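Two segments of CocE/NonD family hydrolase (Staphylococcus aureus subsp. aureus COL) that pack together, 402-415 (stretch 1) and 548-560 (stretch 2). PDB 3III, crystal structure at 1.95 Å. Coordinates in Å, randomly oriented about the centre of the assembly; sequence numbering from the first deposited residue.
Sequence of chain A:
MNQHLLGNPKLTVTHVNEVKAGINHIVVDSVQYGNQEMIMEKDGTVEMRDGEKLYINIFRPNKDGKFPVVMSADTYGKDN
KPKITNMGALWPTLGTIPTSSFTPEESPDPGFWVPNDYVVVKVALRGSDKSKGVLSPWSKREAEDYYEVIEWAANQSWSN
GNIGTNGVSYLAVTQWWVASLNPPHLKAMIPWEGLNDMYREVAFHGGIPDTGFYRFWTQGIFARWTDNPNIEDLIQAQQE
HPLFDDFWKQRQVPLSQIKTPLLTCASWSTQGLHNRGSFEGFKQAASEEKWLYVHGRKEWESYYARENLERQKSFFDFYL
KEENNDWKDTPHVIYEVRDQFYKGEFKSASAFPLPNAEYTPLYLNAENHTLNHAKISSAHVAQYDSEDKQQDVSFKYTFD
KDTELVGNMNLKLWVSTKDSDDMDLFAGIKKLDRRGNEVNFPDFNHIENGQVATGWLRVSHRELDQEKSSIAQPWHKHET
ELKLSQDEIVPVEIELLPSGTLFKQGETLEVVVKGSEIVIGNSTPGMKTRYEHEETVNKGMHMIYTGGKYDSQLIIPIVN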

# COMPACT_ATOMS: atom_id res chain seq x y z
N ASP A 402 -5.20 27.30 11.81
CA ASP A 402 -4.70 25.94 11.73
C ASP A 402 -5.84 24.97 11.39
O ASP A 402 -6.86 24.96 12.07
CB ASP A 402 -4.10 25.53 13.05
CG ASP A 402 -2.77 26.22 13.38
OD1 ASP A 402 -2.26 27.06 12.62
OD2 ASP A 402 -2.24 25.86 14.43
N THR A 403 -5.67 24.17 10.33
CA THR A 403 -6.69 23.26 9.86
C THR A 403 -6.08 21.92 9.59
O THR A 403 -5.08 21.86 8.87
CB THR A 403 -7.30 23.80 8.57
OG1 THR A 403 -7.84 25.10 8.86
CG2 THR A 403 -8.39 22.88 7.98
N GLU A 404 -6.69 20.86 10.10
CA GLU A 404 -6.24 19.48 9.81
C GLU A 404 -7.15 18.79 8.81
O GLU A 404 -8.36 18.72 9.00
CB GLU A 404 -6.09 18.65 11.07
CG GLU A 404 -5.09 19.30 12.06
CD GLU A 404 -4.81 18.53 13.34
OE1 GLU A 404 -5.49 17.53 13.66
OE2 GLU A 404 -3.87 18.97 14.05
N LEU A 405 -6.54 18.30 7.73
CA LEU A 405 -7.22 17.55 6.70
C LEU A 405 -6.76 16.09 6.77
O LEU A 405 -5.61 15.78 6.51
CB LEU A 405 -6.89 18.10 5.31
CG LEU A 405 -7.30 19.56 5.08
CD1 LEU A 405 -7.18 19.78 3.60
CD2 LEU A 405 -8.70 19.89 5.59
N VAL A 406 -7.67 15.19 7.13
CA VAL A 406 -7.32 13.78 7.26
C VAL A 406 -8.39 12.93 6.63
O VAL A 406 -9.49 12.83 7.14
CB VAL A 406 -7.10 13.39 8.73
CG1 VAL A 406 -6.75 11.86 8.84
CG2 VAL A 406 -5.99 14.21 9.40
N GLY A 407 -8.02 12.26 5.56
CA GLY A 407 -8.93 11.44 4.83
C GLY A 407 -8.85 11.60 3.32
O GLY A 407 -7.79 12.02 2.76
N ASN A 408 -9.92 11.18 2.64
CA ASN A 408 -10.03 11.30 1.18
C ASN A 408 -10.37 12.73 0.80
O ASN A 408 -10.94 13.45 1.60
CB ASN A 408 -11.10 10.35 0.64
CG ASN A 408 -10.61 8.88 0.54
OD1 ASN A 408 -10.05 8.48 -0.50
ND2 ASN A 408 -10.90 8.07 1.56
N MSE A 409 -10.00 13.14 -0.41
CA MSE A 409 -10.51 14.38 -1.01
C MSE A 409 -10.99 14.05 -2.38
O MSE A 409 -10.48 13.11 -3.02
CB MSE A 409 -9.41 15.43 -1.10
CG MSE A 409 -8.58 15.58 0.16
SE MSE A 409 -7.56 17.31 0.09
CE MSE A 409 -6.04 16.79 1.35
N ASN A 410 -11.92 14.85 -2.85
CA ASN A 410 -12.63 14.63 -4.10
C ASN A 410 -12.50 15.91 -4.90
O ASN A 410 -12.96 16.99 -4.45
CB ASN A 410 -14.12 14.27 -3.84
CG ASN A 410 -14.88 13.95 -5.11
OD1 ASN A 410 -14.33 14.05 -6.21
ND2 ASN A 410 -16.15 13.54 -4.98
N LEU A 411 -11.89 15.79 -6.06
CA LEU A 411 -11.79 16.92 -6.97
C LEU A 411 -12.79 16.79 -8.11
O LEU A 411 -12.62 15.93 -8.99
CB LEU A 411 -10.36 17.05 -7.50
CG LEU A 411 -10.18 18.20 -8.49
CD1 LEU A 411 -10.56 19.53 -7.83
CD2 LEU A 411 -8.70 18.21 -9.03
N LYS A 412 -13.84 17.63 -8.07
CA LYS A 412 -14.85 17.65 -9.11
C LYS A 412 -14.48 18.70 -10.14
O LYS A 412 -14.30 19.88 -9.82
CB LYS A 412 -16.26 17.90 -8.57
CG LYS A 412 -17.29 17.68 -9.73
CD LYS A 412 -18.69 18.13 -9.33
CE LYS A 412 -19.71 17.79 -10.35
NZ LYS A 412 -21.04 18.24 -9.85
N LEU A 413 -14.35 18.26 -11.38
CA LEU A 413 -14.09 19.16 -12.50
C LEU A 413 -15.09 19.02 -13.62
O LEU A 413 -15.58 17.91 -13.88
CB LEU A 413 -12.67 18.96 -13.08
CG LEU A 413 -11.48 19.00 -12.13
CD1 LEU A 413 -10.22 18.43 -12.83
CD2 LEU A 413 -11.25 20.43 -11.53
N TRP A 414 -15.36 20.12 -14.30
CA TRP A 414 -15.98 20.08 -15.58
C TRP A 414 -14.94 20.31 -16.69
O TRP A 414 -14.20 21.28 -16.67
CB TRP A 414 -17.13 21.09 -15.66
CG TRP A 414 -18.24 20.81 -14.70
CD1 TRP A 414 -18.27 21.09 -13.36
CD2 TRP A 414 -19.51 20.25 -15.02
NE1 TRP A 414 -19.48 20.72 -12.84
CE2 TRP A 414 -20.25 20.16 -13.82
CE3 TRP A 414 -20.07 19.73 -16.18
CZ2 TRP A 414 -21.53 19.66 -13.76
CZ3 TRP A 414 -21.36 19.21 -16.14
CH2 TRP A 414 -22.08 19.17 -14.93
N VAL A 415 -14.89 19.39 -17.66
CA VAL A 415 -13.77 19.34 -18.58
C VAL A 415 -14.25 19.04 -20.02
O VAL A 415 -15.33 18.43 -20.23
CB VAL A 415 -12.75 18.26 -18.14
CG1 VAL A 415 -12.16 18.48 -16.71
CG2 VAL A 415 -13.35 16.84 -18.30
N GLY A 548 -20.92 29.06 -12.24
CA GLY A 548 -22.28 28.85 -12.80
C GLY A 548 -22.67 27.38 -12.63
O GLY A 548 -22.43 26.82 -11.59
N LYS A 549 -23.19 26.75 -13.68
CA LYS A 549 -23.48 25.30 -13.63
C LYS A 549 -22.24 24.43 -13.48
O LYS A 549 -22.35 23.25 -13.13
CB LYS A 549 -24.26 24.85 -14.87
CG LYS A 549 -23.51 24.95 -16.21
CD LYS A 549 -24.36 24.41 -17.41
CE LYS A 549 -24.53 25.45 -18.53
NZ LYS A 549 -25.78 25.29 -19.39
N TYR A 550 -21.05 24.97 -13.75
CA TYR A 550 -19.83 24.16 -13.71
C TYR A 550 -19.24 24.21 -12.30
O TYR A 550 -18.24 24.87 -12.10
CB TYR A 550 -18.81 24.68 -14.74
CG TYR A 550 -19.35 24.67 -16.12
CD1 TYR A 550 -19.85 23.50 -16.67
CD2 TYR A 550 -19.40 25.83 -16.89
CE1 TYR A 550 -20.38 23.47 -17.95
CE2 TYR A 550 -19.93 25.81 -18.17
CZ TYR A 550 -20.42 24.60 -18.69
OH TYR A 550 -20.97 24.49 -19.93
N ASP A 551 -19.86 23.51 -11.37
CA ASP A 551 -19.51 23.59 -9.93
C ASP A 551 -18.28 22.77 -9.59
O ASP A 551 -18.28 21.93 -8.70
CB ASP A 551 -20.71 23.19 -9.05
CG ASP A 551 -21.13 21.72 -9.23
OD1 ASP A 551 -20.76 21.06 -10.22
OD2 ASP A 551 -21.83 21.23 -8.33
N SER A 552 -17.20 23.06 -10.29
CA SER A 552 -15.91 22.47 -9.99
C SER A 552 -15.54 22.85 -8.56
O SER A 552 -15.62 24.00 -8.18
CB SER A 552 -14.88 23.01 -10.99
OG SER A 552 -15.24 22.56 -12.27
N GLN A 553 -15.15 21.87 -7.77
CA GLN A 553 -14.88 22.09 -6.35
C GLN A 553 -14.00 20.96 -5.84
O GLN A 553 -14.00 19.88 -6.44
CB GLN A 553 -16.19 22.06 -5.60
CG GLN A 553 -16.94 20.74 -5.76
CD GLN A 553 -18.31 20.82 -5.18
OE1 GLN A 553 -18.51 20.55 -3.97
NE2 GLN A 553 -19.28 21.18 -6.00
N LEU A 554 -13.29 21.25 -4.74
CA LEU A 554 -12.51 20.29 -3.99
C LEU A 554 -13.19 20.03 -2.65
O LEU A 554 -13.44 20.94 -1.90
CB LEU A 554 -11.07 20.79 -3.80
CG LEU A 554 -10.16 19.83 -3.00
CD1 LEU A 554 -9.75 18.53 -3.80
CD2 LEU A 554 -8.98 20.70 -2.53
N ILE A 555 -13.57 18.79 -2.38
CA ILE A 555 -14.11 18.42 -1.07
C ILE A 555 -12.91 18.05 -0.16
O ILE A 555 -12.15 17.15 -0.50
CB ILE A 555 -15.05 17.21 -1.17
CG1 ILE A 555 -16.22 17.46 -2.11
CG2 ILE A 555 -15.56 16.78 0.22
CD1 ILE A 555 -17.09 18.59 -1.72
N ILE A 556 -12.79 18.71 0.97
CA ILE A 556 -11.70 18.49 1.90
C ILE A 556 -12.21 17.97 3.24
O ILE A 556 -13.25 18.40 3.71
CB ILE A 556 -10.84 19.74 2.10
CG1 ILE A 556 -11.62 20.90 2.74
CG2 ILE A 556 -10.15 20.11 0.80
CD1 ILE A 556 -10.72 22.09 3.08
N PRO A 557 -11.49 17.01 3.86
CA PRO A 557 -11.95 16.35 5.10
C PRO A 557 -11.40 17.06 6.33
O PRO A 557 -10.33 16.71 6.86
CB PRO A 557 -11.31 14.96 5.00
CG PRO A 557 -9.99 15.23 4.15
CD PRO A 557 -10.47 16.22 3.15
N ILE A 558 -12.11 18.08 6.78
CA ILE A 558 -11.64 18.90 7.89
C ILE A 558 -11.94 18.13 9.18
O ILE A 558 -13.10 17.72 9.44
CB ILE A 558 -12.31 20.30 7.96
CG1 ILE A 558 -12.02 21.09 6.67
CG2 ILE A 558 -11.81 21.07 9.23
CD1 ILE A 558 -12.49 22.45 6.65
N VAL A 559 -10.91 17.94 9.99
CA VAL A 559 -11.07 17.26 11.28
C VAL A 559 -10.49 18.05 12.47
O VAL A 559 -9.74 18.96 12.27
CB VAL A 559 -10.41 15.85 11.20
CG1 VAL A 559 -11.09 15.00 10.18
CG2 VAL A 559 -8.96 15.92 10.86
N ASN A 560 -10.78 17.66 13.69
CA ASN A 560 -9.99 18.14 14.88
C ASN A 560 -10.00 19.67 15.15
O ASN A 560 -10.95 20.34 14.72
CB ASN A 560 -8.53 17.69 14.80
CG ASN A 560 -8.38 16.16 14.74
OD1 ASN A 560 -9.16 15.44 15.39
ND2 ASN A 560 -7.34 15.65 13.98
O HOH W 1 -8.97 21.30 11.79
O HOH W 2 -22.28 18.75 -7.35

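Two segments far apart in sequence can be joined by a strand pairing whose ends are locked by side chains, and this hydrolase offers a clear example. The charged lock lies at one end. Lys-412, extended with all four chi angles near t, places NZ 2.9 Å from Asp-551 OD1 in a salt bridge, and water 2 links the same NZ (2.8 Å) to Asp-551 OD2 (2.7 Å). The carboxylate does double duty: Trp-414 NE1 donates to Asp-551 OD1 at 2.9 Å, nearly straight at 165°. An aspartate suits this place: its OD1 accepts from both the ammonium group and the indole N-H, while OD2 stays free to accept from water 2. At the other end, Asn-560 ND2 donates to Glu-404 OE1 at 2.7 Å.

Between these locks the backbones pair antiparallel. Ile-555 N donates to Asn-410 O (2.8 Å) and Asn-410 N to Ile-555 O (3.3 Å); two residues on, past the non-hydrogen-bonded pair Leu-411 and Leu-554, Lys-412 N donates to Gln-553 O at 2.8 Å and Gln-553 N to Lys-412 O at 3.0 Å. Beyond Gln-553 the ladder gives way to a side chain, as Trp-414 N donates to Ser-552 OG at 3.2 Å. A second ladder, shifted in register by two residues, holds Val-559 N to Glu-404 O (2.8 Å) and Val-406 N to Pro-557 O (3.1 Å). Within the Glu-404 and Val-559 pair, where Glu-404 N and Val-559 O are too far apart to bond directly, water 1 bridges them, accepting from Glu-404 N at 2.9 Å and donating to Val-559 O at 2.5 Å.

The corner between the ladders falls at Gly-407. Its backbone angles would jam a CB against the preceding carbonyl, and an ideal CB would also sit only 3.4 Å from Pro-557 CB. Proline fits opposite this interruption: lacking an N-H, it asks for no backbone acceptor, and its ring packs instead, Pro-557 CD lying 3.6 Å from CG of the selenomethionine Met-409. The carbonyl oxygen of Asn-408 is buried here without a partner.

Outward from the backbone, the packing is largely aliphatic. Leu-405 and Ile-558 share one face of their ladder, CD2 to CG1 at 3.7 Å, while Leu-411 CB meets Leu-554 CD1 at 4.0 Å. Met-409 SE lies 3.9 Å from Ile-556 CG2, and Val-406 CG2 is 3.7 Å from Val-559 CG2. Near the salt bridge, Trp-414 supplies a broad surface: Tyr-550 CA sits over its five-membered ring, 3.6 Å from the centroid, and the tyrosine ring turns its edge toward the indole face, with planes at 63°. Together the contacts bury 1064 Å², summed over both stretches.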